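PDB 4FBD: putative uncharacterized protein from Toxoplasma gondii, which is of unknown function, a conserved hypothetical protein of the DUF3228 family that forms a two-chain assembly in the crystal. Local coordinates for residues Gly60-Lys63 and Glu64-Leu67; Arg133-Pro136 and Met137-Lys141. All blocks are in the same frame, centred on the assembly; numbering follows the deposited sequence.

Interaction 1. Residues Gly60-Lys63 and Glu64-Leu67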
loop_
_atom_site.group_PDB
_atom_site.type_symbol
_atom_site.label_atom_id
_atom_site.label_comp_id
_atom_site.label_asym_id
_atom_site.label_seq_id
_atom_site.Cartn_x
_atom_site.Cartn_y
_atom_site.Cartn_z
ATOM N N GLY A 60 2.372 -3.588 -34.601
ATOM C CA GLY A 60 2.928 -3.711 -35.951
ATOM C C GLY A 60 3.497 -5.042 -36.413
ATOM O O GLY A 60 4.306 -5.061 -37.342
ATOM N N VAL A 61 3.096 -6.147 -35.779
ATOM C CA VAL A 61 3.562 -7.488 -36.180
ATOM C C VAL A 61 2.422 -8.497 -36.064
ATOM O O VAL A 61 1.640 -8.453 -35.115
ATOM C CB VAL A 61 4.748 -8.003 -35.323
ATOM C CG1 VAL A 61 5.919 -7.027 -35.381
ATOM C CG2 VAL A 61 4.314 -8.249 -33.882
ATOM N N THR A 62 2.330 -9.405 -37.028
ATOM C CA THR A 62 1.291 -10.419 -37.002
ATOM C C THR A 62 1.587 -11.482 -35.941
ATOM O O THR A 62 2.729 -11.682 -35.533
ATOM C CB THR A 62 1.146 -11.109 -38.359
ATOM O OG1 THR A 62 2.378 -11.746 -38.712
ATOM C CG2 THR A 62 0.771 -10.101 -39.428
ATOM N N LYS A 63 0.542 -12.170 -35.513
ATOM C CA LYS A 63 0.678 -13.214 -34.520
ATOM C C LYS A 63 1.391 -14.444 -35.118
ATOM O O LYS A 63 1.987 -15.253 -34.395
ATOM C CB LYS A 63 -0.689 -13.468 -33.852
ATOM C CG LYS A 63 -1.007 -12.250 -32.901
ATOM C CD LYS A 63 -2.442 -12.080 -32.343
ATOM C CE LYS A 63 -2.480 -10.783 -31.460
ATOM N NZ LYS A 63 -3.825 -10.378 -30.930
ATOM N N GLU A 64 1.381 -14.534 -36.444
ATOM C CA GLU A 64 2.088 -15.582 -37.149
ATOM C C GLU A 64 3.601 -15.248 -37.132
ATOM O O GLU A 64 4.429 -16.048 -36.716
ATOM C CB GLU A 64 1.588 -15.690 -38.594
ATOM C CG GLU A 64 0.084 -16.091 -38.776
ATOM C CD GLU A 64 -0.949 -15.013 -38.337
ATOM O OE1 GLU A 64 -0.571 -13.884 -37.950
ATOM O OE2 GLU A 64 -2.159 -15.316 -38.379
ATOM N N GLU A 65 3.936 -14.049 -37.583
ATOM C CA GLU A 65 5.317 -13.578 -37.634
ATOM C C GLU A 65 5.953 -13.552 -36.239
ATOM O O GLU A 65 7.116 -13.920 -36.050
ATOM C CB GLU A 65 5.338 -12.177 -38.269
ATOM C CG GLU A 65 6.712 -11.509 -38.361
ATOM C CD GLU A 65 6.680 -10.147 -39.081
ATOM O OE1 GLU A 65 5.909 -9.979 -40.059
ATOM O OE2 GLU A 65 7.458 -9.253 -38.673
ATOM N N PHE A 66 5.184 -13.100 -35.263
ATOM C CA PHE A 66 5.654 -13.049 -33.893
ATOM C C PHE A 66 6.084 -14.437 -33.404
ATOM O O PHE A 66 7.178 -14.622 -32.884
ATOM C CB PHE A 66 4.529 -12.521 -33.015
ATOM C CG PHE A 66 4.869 -12.489 -31.578
ATOM C CD1 PHE A 66 5.684 -11.498 -31.078
ATOM C CD2 PHE A 66 4.383 -13.455 -30.721
ATOM C CE1 PHE A 66 6.016 -11.469 -29.743
ATOM C CE2 PHE A 66 4.705 -13.443 -29.389
ATOM C CZ PHE A 66 5.523 -12.442 -28.888
ATOM N N LEU A 67 5.208 -15.409 -33.597
ATOM C CA LEU A 67 5.457 -16.777 -33.157
ATOM C C LEU A 67 6.651 -17.376 -33.907
ATOM O O LEU A 67 7.466 -18.111 -33.343
ATOM C CB LEU A 67 4.209 -17.619 -33.405
ATOM C CG LEU A 67 4.242 -19.006 -32.806
ATOM C CD1 LEU A 67 4.444 -18.877 -31.299
ATOM C CD2 LEU A 67 2.943 -19.777 -33.144
#
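T62 and E65 meet where the chain turns into helix 63-76, and the threonine does so as the N-cap residue. Its CB stands 3.3 Å from E64 OE1, the carboxylate being brought back over the start of the helix by a bend at the second torsion of E64 (chi2 69°). From CB the side chain divides. CG2 lies beside the threonine's own backbone N, while OG1, set between that N and the carbonyl carbon, faces the first turn and accepts a hydrogen bond from E65 N at 3.0 Å, with an N-H...O angle of 157°. OG1 also presses against E65 CB, and the two side chains are nearly perpendicular. One amide of the first turn, which has no carbonyl of an earlier turn to bind, is thus satisfied by a side chain. The backbone of T62 serves the next one: F66 N donates to T62 O at 2.8 Å, with the donor N 23° off the carbonyl plane. A weak bond of 3.3 Å from L67 N to K63 O carries the helical pattern on. Just before the cap, V61 CG2 lies 4.4 Å from F66 CB, a loose apolar contact. The turn lies near the protein surface, with F66 as its buried member: K63, F66 and L67 pack on L40 of strand 39-40, F66 also meets the ring of F98, and V61 and F66 both touch V99.

Interaction 2. Residues Arg133-Pro136 and Met137-Lys141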
loop_
_atom_site.group_PDB
_atom_site.type_symbol
_atom_site.label_atom_id
_atom_site.label_comp_id
_atom_site.label_asym_id
_atom_site.label_seq_id
_atom_site.Cartn_x
_atom_site.Cartn_y
_atom_site.Cartn_z
ATOM N N ARG A 133 0.221 4.358 -6.680
ATOM C CA ARG A 133 0.920 5.512 -7.252
ATOM C C ARG A 133 1.349 5.198 -8.661
ATOM O O ARG A 133 1.643 4.037 -9.009
ATOM C CB ARG A 133 2.107 5.929 -6.421
ATOM C CG ARG A 133 3.245 4.974 -6.322
ATOM C CD ARG A 133 4.331 5.593 -5.499
ATOM N NE ARG A 133 5.486 4.708 -5.351
ATOM C CZ ARG A 133 6.589 5.022 -4.685
ATOM N NH1 ARG A 133 6.719 6.192 -4.115
ATOM N NH2 ARG A 133 7.583 4.146 -4.599
ATOM N N TRP A 134 1.429 6.230 -9.471
ATOM C CA TRP A 134 1.783 6.048 -10.855
ATOM C C TRP A 134 2.323 7.311 -11.503
ATOM O O TRP A 134 2.153 8.402 -10.994
ATOM C CB TRP A 134 0.532 5.622 -11.620
ATOM C CG TRP A 134 -0.526 6.692 -11.583
ATOM C CD1 TRP A 134 -0.656 7.715 -12.453
ATOM C CD2 TRP A 134 -1.570 6.865 -10.609
ATOM N NE1 TRP A 134 -1.716 8.514 -12.104
ATOM C CE2 TRP A 134 -2.297 8.015 -10.977
ATOM C CE3 TRP A 134 -1.968 6.155 -9.481
ATOM C CZ2 TRP A 134 -3.388 8.481 -10.251
ATOM C CZ3 TRP A 134 -3.078 6.615 -8.755
ATOM C CH2 TRP A 134 -3.763 7.764 -9.142
ATOM N N PHE A 135 2.971 7.130 -12.639
ATOM C CA PHE A 135 3.414 8.242 -13.484
ATOM C C PHE A 135 2.337 8.394 -14.541
ATOM O O PHE A 135 1.974 7.432 -15.215
ATOM C CB PHE A 135 4.712 7.945 -14.233
ATOM C CG PHE A 135 5.924 8.000 -13.392
ATOM C CD1 PHE A 135 6.379 9.188 -12.917
ATOM C CD2 PHE A 135 6.655 6.863 -13.133
ATOM C CE1 PHE A 135 7.529 9.261 -12.135
ATOM C CE2 PHE A 135 7.800 6.926 -12.384
ATOM C CZ PHE A 135 8.239 8.126 -11.872
ATOM N N PRO A 136 1.835 9.604 -14.706
ATOM C CA PRO A 136 0.847 9.830 -15.726
ATOM C C PRO A 136 1.481 9.893 -17.101
ATOM O O PRO A 136 2.705 10.002 -17.220
ATOM C CB PRO A 136 0.215 11.163 -15.343
ATOM C CG PRO A 136 0.996 11.715 -14.245
ATOM C CD PRO A 136 2.001 10.733 -13.785
ATOM N N MET A 137 0.641 9.832 -18.132
ATOM C CA MET A 137 1.117 9.834 -19.513
ATOM C C MET A 137 1.794 11.125 -19.952
ATOM O O MET A 137 2.661 11.088 -20.831
ATOM C CB MET A 137 -0.022 9.478 -20.468
ATOM C CG MET A 137 -0.480 8.034 -20.318
ATOM S SD MET A 137 0.859 6.881 -20.642
ATOM C CE MET A 137 1.088 7.129 -22.400
ATOM N N SER A 138 1.434 12.254 -19.340
ATOM C CA SER A 138 2.063 13.524 -19.694
ATOM C C SER A 138 3.577 13.425 -19.517
ATOM O O SER A 138 4.336 14.116 -20.211
ATOM C CB SER A 138 1.484 14.687 -18.878
ATOM O OG SER A 138 1.622 14.445 -17.495
ATOM N N TYR A 139 4.030 12.601 -18.573
ATOM C CA TYR A 139 5.479 12.354 -18.445
ATOM C C TYR A 139 5.879 11.072 -19.204
ATOM O O TYR A 139 6.777 11.082 -20.026
ATOM C CB TYR A 139 5.901 12.231 -16.993
ATOM C CG TYR A 139 7.255 11.601 -16.818
ATOM C CD1 TYR A 139 8.419 12.273 -17.176
ATOM C CD2 TYR A 139 7.383 10.366 -16.223
ATOM C CE1 TYR A 139 9.690 11.694 -16.985
ATOM C CE2 TYR A 139 8.623 9.799 -16.022
ATOM C CZ TYR A 139 9.770 10.471 -16.400
ATOM O OH TYR A 139 10.987 9.875 -16.180
ATOM N N ALA A 140 5.156 9.987 -18.941
ATOM C CA ALA A 140 5.460 8.685 -19.515
ATOM C C ALA A 140 5.571 8.673 -21.026
ATOM O O ALA A 140 6.448 8.015 -21.570
ATOM C CB ALA A 140 4.450 7.674 -19.049
ATOM N N LYS A 141 4.734 9.408 -21.727
ATOM C CA LYS A 141 4.823 9.397 -23.189
ATOM C C LYS A 141 6.204 9.846 -23.627
ATOM O O LYS A 141 6.632 9.456 -24.669
ATOM C CB LYS A 141 3.744 10.265 -23.858
ATOM C CG LYS A 141 3.907 11.790 -23.641
ATOM C CD LYS A 141 2.672 12.599 -24.126
ATOM C CE LYS A 141 2.820 14.095 -23.768
ATOM N NZ LYS A 141 3.978 14.757 -24.498
#
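The rings of F135 and Y139 lean together obliquely, planes at 49° and centroids 5.2 Å apart. Over one face of the F135 ring sits Y139 CE2, 3.9 Å above the plane and off-centre, near the ring's perimeter; the closest approach is F135 CD1 to Y139 CD2, at 3.7 Å. The two side chains project together in the same direction, although one leaves a strand and the other a helix. The tyrosine reaches its place because CG is anti to the backbone N (chi1 164°), which swings the ring back toward the strand; its hydroxyl is hydrogen-bonded to N112. P136, which follows F135 directly, holds the N-cap position. Its carbonyl oxygen is gripped by two amides. A140 N donates to P136 O at 3.0 Å in the carbonyl plane and nearly straight, with an N-H...O angle of 172°, whereas Y139 N, at 3.2 Å, comes from above that plane and is more bent. A140 CB rests 3.4 Å from P136 O as well. S138 OG comes near P136 CB but has its hydrogen-bond partner in E239. L106 of strand 105-107 packs against F135, Y139 and A140, and V235 of strand 232-235 against M137 and A140. The arrangement is a strand-to-helix junction: strand 130-135 of a four-stranded mixed sheet passes through a proline N-cap into the short helix 137-140, joined by an i to i+4 aromatic pair.

Interactions 1 and 2 are both local and each mark the start of a helix, one after the other along the chain. Both N-cap carbonyls accept from the amide four residues on; T62 also accepts through OG1, whereas P136 has no side-chain acceptor and its carbonyl takes a second amide, Y139 N. They belong to separate parts of the fold: the first packs on strand 39-40 of the five-stranded sheet, the second continues strand 130-135 of the four-stranded one, its side chains reaching strands 105-107 and 232-235. Their centres lie 29 Å apart, with about 16 Å between nearest atoms, so they do not touch. R133, at the start of the second region, hydrogen-bonds S118 of the second subunit.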